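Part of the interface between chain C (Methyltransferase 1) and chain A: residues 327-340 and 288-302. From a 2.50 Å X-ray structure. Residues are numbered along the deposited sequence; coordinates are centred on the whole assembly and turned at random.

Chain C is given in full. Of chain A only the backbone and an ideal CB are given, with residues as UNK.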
# COMPACT_ATOMS: atom_id res chain seq x y z
N GLN C 327 -5.62 -3.99 -6.09
CA GLN C 327 -6.60 -2.97 -6.36
C GLN C 327 -6.17 -1.70 -5.66
O GLN C 327 -6.20 -0.61 -6.27
CB GLN C 327 -7.96 -3.40 -5.84
CG GLN C 327 -8.47 -4.68 -6.44
CD GLN C 327 -9.87 -5.03 -5.96
OE1 GLN C 327 -10.09 -5.28 -4.78
NE2 GLN C 327 -10.79 -5.05 -6.88
N CYS C 328 -5.78 -1.82 -4.40
CA CYS C 328 -5.28 -0.68 -3.63
C CYS C 328 -4.15 0.02 -4.37
O CYS C 328 -4.23 1.20 -4.63
CB CYS C 328 -4.82 -1.11 -2.24
SG CYS C 328 -6.05 -2.03 -1.25
N TRP C 329 -3.10 -0.71 -4.76
CA TRP C 329 -1.96 -0.05 -5.43
C TRP C 329 -2.24 0.39 -6.88
O TRP C 329 -1.69 1.40 -7.34
CB TRP C 329 -0.67 -0.88 -5.34
CG TRP C 329 -0.22 -1.06 -3.94
CD1 TRP C 329 -0.54 -2.08 -3.12
CD2 TRP C 329 0.61 -0.17 -3.17
NE1 TRP C 329 0.04 -1.91 -1.89
CE2 TRP C 329 0.74 -0.74 -1.89
CE3 TRP C 329 1.23 1.05 -3.43
CZ2 TRP C 329 1.46 -0.13 -0.87
CZ3 TRP C 329 1.96 1.65 -2.44
CH2 TRP C 329 2.08 1.07 -1.17
N SER C 330 -3.07 -0.33 -7.62
CA SER C 330 -3.30 0.11 -8.99
C SER C 330 -4.10 1.40 -8.99
O SER C 330 -3.84 2.27 -9.83
CB SER C 330 -3.99 -0.94 -9.85
OG SER C 330 -5.24 -1.30 -9.30
N GLU C 331 -5.04 1.54 -8.03
CA GLU C 331 -5.76 2.80 -7.86
C GLU C 331 -4.81 3.96 -7.56
O GLU C 331 -4.94 5.03 -8.15
CB GLU C 331 -6.89 2.71 -6.80
CG GLU C 331 -7.62 4.07 -6.52
CD GLU C 331 -8.93 3.96 -5.76
OE1 GLU C 331 -9.56 2.88 -5.82
OE2 GLU C 331 -9.34 4.97 -5.12
N THR C 332 -3.86 3.76 -6.65
CA THR C 332 -2.88 4.85 -6.40
C THR C 332 -2.00 5.16 -7.63
O THR C 332 -1.75 6.33 -7.93
CB THR C 332 -2.01 4.55 -5.13
OG1 THR C 332 -2.85 4.18 -4.04
CG2 THR C 332 -1.20 5.74 -4.74
N LEU C 333 -1.54 4.14 -8.36
CA LEU C 333 -0.70 4.41 -9.53
C LEU C 333 -1.49 5.18 -10.58
O LEU C 333 -0.96 6.12 -11.22
CB LEU C 333 -0.16 3.12 -10.18
CG LEU C 333 0.73 2.21 -9.34
CD1 LEU C 333 0.74 0.86 -9.94
CD2 LEU C 333 2.14 2.74 -9.17
N ALA C 334 -2.75 4.78 -10.74
CA ALA C 334 -3.64 5.34 -11.73
C ALA C 334 -3.94 6.80 -11.43
O ALA C 334 -4.02 7.64 -12.36
CB ALA C 334 -4.94 4.51 -11.81
N TYR C 335 -4.10 7.12 -10.15
CA TYR C 335 -4.33 8.50 -9.77
C TYR C 335 -3.05 9.32 -9.98
O TYR C 335 -3.13 10.46 -10.46
CB TYR C 335 -4.81 8.62 -8.31
CG TYR C 335 -6.31 8.61 -8.07
CD1 TYR C 335 -7.13 9.58 -8.65
CD2 TYR C 335 -6.89 7.66 -7.23
CE1 TYR C 335 -8.50 9.60 -8.42
CE2 TYR C 335 -8.29 7.64 -6.99
CZ TYR C 335 -9.08 8.63 -7.59
OH TYR C 335 -10.42 8.66 -7.36
N ASP C 336 -1.88 8.75 -9.66
CA ASP C 336 -0.63 9.49 -9.90
C ASP C 336 -0.52 9.81 -11.39
O ASP C 336 -0.10 10.91 -11.76
CB ASP C 336 0.61 8.69 -9.51
CG ASP C 336 0.72 8.43 -8.02
OD1 ASP C 336 0.16 9.17 -7.19
OD2 ASP C 336 1.41 7.44 -7.67
N CYS C 337 -0.89 8.85 -12.23
CA CYS C 337 -0.89 9.06 -13.65
C CYS C 337 -1.96 10.08 -14.06
O CYS C 337 -1.72 10.87 -14.97
CB CYS C 337 -1.10 7.75 -14.41
SG CYS C 337 0.29 6.59 -14.34
N ALA C 338 -3.12 10.10 -13.38
CA ALA C 338 -4.12 11.15 -13.68
C ALA C 338 -3.62 12.58 -13.45
O ALA C 338 -3.92 13.50 -14.22
CB ALA C 338 -5.43 10.92 -12.94
N LEU C 339 -2.86 12.78 -12.36
CA LEU C 339 -2.27 14.09 -12.04
C LEU C 339 -1.37 14.48 -13.21
O LEU C 339 -1.46 15.59 -13.74
CB LEU C 339 -1.46 14.01 -10.75
CG LEU C 339 -0.93 15.34 -10.27
CD1 LEU C 339 -2.08 16.31 -9.90
CD2 LEU C 339 0.04 15.17 -9.10
N MET C 340 -0.53 13.53 -13.63
CA MET C 340 0.44 13.80 -14.69
C MET C 340 -0.29 14.08 -16.01
O MET C 340 0.07 15.01 -16.74
CB MET C 340 1.42 12.63 -14.81
CG MET C 340 2.58 12.63 -13.79
SD MET C 340 3.79 11.29 -14.08
CE MET C 340 3.01 9.84 -13.36
N UNK A 288 -7.07 10.46 0.29
CA UNK A 288 -7.54 10.15 -1.04
C UNK A 288 -6.74 9.03 -1.66
O UNK A 288 -6.71 7.91 -1.17
CB UNK A 288 -7.48 11.39 -1.93
N UNK A 289 -6.04 9.36 -2.74
CA UNK A 289 -5.30 8.35 -3.50
C UNK A 289 -4.37 7.46 -2.66
O UNK A 289 -4.12 6.32 -3.05
CB UNK A 289 -4.47 9.05 -4.58
N UNK A 290 -3.84 8.01 -1.55
CA UNK A 290 -2.92 7.30 -0.69
C UNK A 290 -3.61 6.77 0.59
O UNK A 290 -2.95 6.48 1.61
CB UNK A 290 -1.75 8.22 -0.32
N UNK A 291 -4.93 6.60 0.51
CA UNK A 291 -5.67 5.89 1.58
C UNK A 291 -6.37 4.66 1.00
O UNK A 291 -7.28 4.11 1.63
CB UNK A 291 -6.69 6.81 2.24
N UNK A 292 -5.95 4.22 -0.18
CA UNK A 292 -6.60 3.06 -0.83
C UNK A 292 -6.49 1.75 -0.05
O UNK A 292 -7.27 0.83 -0.29
CB UNK A 292 -5.99 2.85 -2.22
N UNK A 293 -5.50 1.65 0.85
CA UNK A 293 -5.41 0.53 1.80
C UNK A 293 -6.68 0.39 2.65
O UNK A 293 -7.05 -0.72 3.09
CB UNK A 293 -4.20 0.72 2.71
N UNK A 294 -7.35 1.51 2.89
CA UNK A 294 -8.63 1.48 3.59
C UNK A 294 -9.84 1.40 2.66
O UNK A 294 -10.78 0.67 2.97
CB UNK A 294 -8.75 2.72 4.47
N UNK A 295 -9.85 2.14 1.55
CA UNK A 295 -11.04 2.16 0.68
C UNK A 295 -10.79 2.90 -0.59
O UNK A 295 -9.91 3.74 -0.66
CB UNK A 295 -12.23 2.79 1.40
N UNK A 296 -11.62 2.61 -1.58
CA UNK A 296 -11.64 3.27 -2.87
C UNK A 296 -12.38 4.61 -2.74
O UNK A 296 -13.31 4.76 -1.94
CB UNK A 296 -12.30 2.38 -3.92
N UNK A 297 -11.95 5.61 -3.53
CA UNK A 297 -12.72 6.84 -3.68
C UNK A 297 -12.54 7.45 -5.04
O UNK A 297 -11.72 7.01 -5.86
CB UNK A 297 -12.33 7.86 -2.61
N UNK A 298 -13.33 8.47 -5.29
CA UNK A 298 -13.52 8.92 -6.64
C UNK A 298 -12.99 10.34 -6.75
O UNK A 298 -13.28 11.05 -7.74
CB UNK A 298 -14.99 8.84 -7.05
N UNK A 299 -12.15 10.70 -5.77
CA UNK A 299 -11.50 12.02 -5.73
C UNK A 299 -10.07 11.96 -5.19
O UNK A 299 -9.67 12.79 -4.36
CB UNK A 299 -12.33 12.98 -4.87
N UNK A 300 -9.27 11.00 -5.72
CA UNK A 300 -7.97 10.64 -5.17
C UNK A 300 -7.01 11.81 -5.03
O UNK A 300 -6.30 11.89 -4.03
CB UNK A 300 -7.33 9.57 -6.05
N UNK A 301 -6.98 12.69 -6.05
CA UNK A 301 -6.04 13.81 -6.12
C UNK A 301 -6.70 15.10 -5.69
O UNK A 301 -6.08 15.94 -5.04
CB UNK A 301 -5.48 13.96 -7.54
N UNK A 302 -7.97 15.28 -6.03
CA UNK A 302 -8.63 16.53 -5.75
C UNK A 302 -8.56 16.92 -4.27
O UNK A 302 -8.38 18.11 -3.96
CB UNK A 302 -10.09 16.45 -6.20

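Chain C meets chain A with one face of a helix. At position 288 phi/psi of -159/-116° is a combination favourable for glycine, and an ideal CB would lie 2.5 Å from O of residue 300; the residue is Gly A288.

Position 289 points sideways, its ideal CB 3.8 Å from Tyr C335 CB and 5.3 Å from Asp C336 OD1. A long side chain could run along the helix, and the carboxylate favours lysine or arginine. Lys A289 extends from a p chi1 through three t angles, so that NZ forms a salt bridge with Asp C336 OD1 at 2.6 Å. Its backbone O accepts a hydrogen bond from Thr C332 OG1 (2.7 Å).

Position 290 lies sideways, its ideal CB 5.1 Å from Thr C332 CG2, which sets little demand; Thr A290 makes only a light contact. Position 291 points away, leaving the choice open, and Ser A291 turns its OG back to Gly A288 O (2.8 Å).

Position 292 points toward the helix. Its ideal CB is 3.4 Å from Cys C328 O and 3.9 Å from Thr C332 OG1, so a compact side chain is needed, and a hydroxyl donor would suit the carbonyl; serine or threonine fits. Thr A292 donates from OG1 to Cys C328 O (2.9 Å).

Position 293, sideways and 5.2 Å from Cys C328 SG at its ideal CB, tolerates many residues; it is Cys A293. Positions 294 and 295 point away and are Ala A294 and His A295.

At position 296 the ideal CB stands 3.4 Å from Glu C331 OE1, inviting a short donor such as serine or threonine. Ser A296 OG donates to Glu C331 OE1 at 2.7 Å. Position 297 serves chain C through its backbone, whatever its side chain: N donates to Glu C331 OE2 (3.1 Å), and O accepts from Tyr C335 OH (2.6 Å). Asp A297 uses OD1 to accept from the backbone N of residue 299 (2.8 Å). Positions 298 and 299 point away, Val A298 and Met A299.

Position 300 allows no side chain: an ideal CB would clash with Tyr C335 CD2 at 2.3 Å. Gly A300 instead lays its CA over the ring face, 3.4 Å from the centroid of Tyr C335, a CH-pi contact.

Position 301 points toward Tyr C335 and Leu C339, with space for a medium side chain, polar or aliphatic; Asn A301 fills it. Position 302, Leu A302, makes no contact.

Chain A, residues 288-302: GKTSTCAHSDVMGNL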
# COMPACT_ATOMS: atom_id res chain seq x y z
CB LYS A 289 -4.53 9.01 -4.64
CG LYS A 289 -3.27 9.72 -4.22
CD LYS A 289 -2.43 9.97 -5.43
CE LYS A 289 -1.45 11.10 -5.24
NZ LYS A 289 -0.87 11.50 -6.58
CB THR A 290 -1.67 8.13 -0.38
OG1 THR A 290 -1.15 8.66 -1.60
CG2 THR A 290 -0.56 7.25 0.27
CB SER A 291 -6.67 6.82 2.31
OG SER A 291 -7.65 7.32 1.40
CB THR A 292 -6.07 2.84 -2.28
OG1 THR A 292 -4.63 2.78 -2.25
CG2 THR A 292 -6.55 3.96 -3.21
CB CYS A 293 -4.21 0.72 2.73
SG CYS A 293 -3.93 2.45 3.25
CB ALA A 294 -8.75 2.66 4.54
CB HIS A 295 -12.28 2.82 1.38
CG HIS A 295 -12.02 4.21 1.90
ND1 HIS A 295 -12.07 5.33 1.10
CD2 HIS A 295 -11.66 4.64 3.13
CE1 HIS A 295 -11.76 6.40 1.81
NE2 HIS A 295 -11.51 6.01 3.05
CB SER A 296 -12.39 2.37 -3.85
OG SER A 296 -12.16 2.74 -5.17
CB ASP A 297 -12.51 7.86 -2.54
CG ASP A 297 -11.20 8.64 -2.63
OD1 ASP A 297 -10.92 9.24 -3.67
OD2 ASP A 297 -10.50 8.73 -1.59
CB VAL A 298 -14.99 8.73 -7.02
CG1 VAL A 298 -15.88 9.92 -6.57
CG2 VAL A 298 -15.15 8.37 -8.44
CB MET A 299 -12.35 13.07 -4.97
CG MET A 299 -12.80 12.71 -3.52
SD MET A 299 -14.06 11.39 -3.47
CE MET A 299 -15.21 12.18 -2.29
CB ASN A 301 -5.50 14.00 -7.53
CG ASN A 301 -4.53 12.91 -7.98
OD1 ASN A 301 -4.72 12.30 -9.04
ND2 ASN A 301 -3.48 12.69 -7.22
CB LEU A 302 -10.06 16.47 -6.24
CG LEU A 302 -10.99 17.66 -5.94
CD1 LEU A 302 -12.03 17.75 -7.00
CD2 LEU A 302 -11.60 17.56 -4.55
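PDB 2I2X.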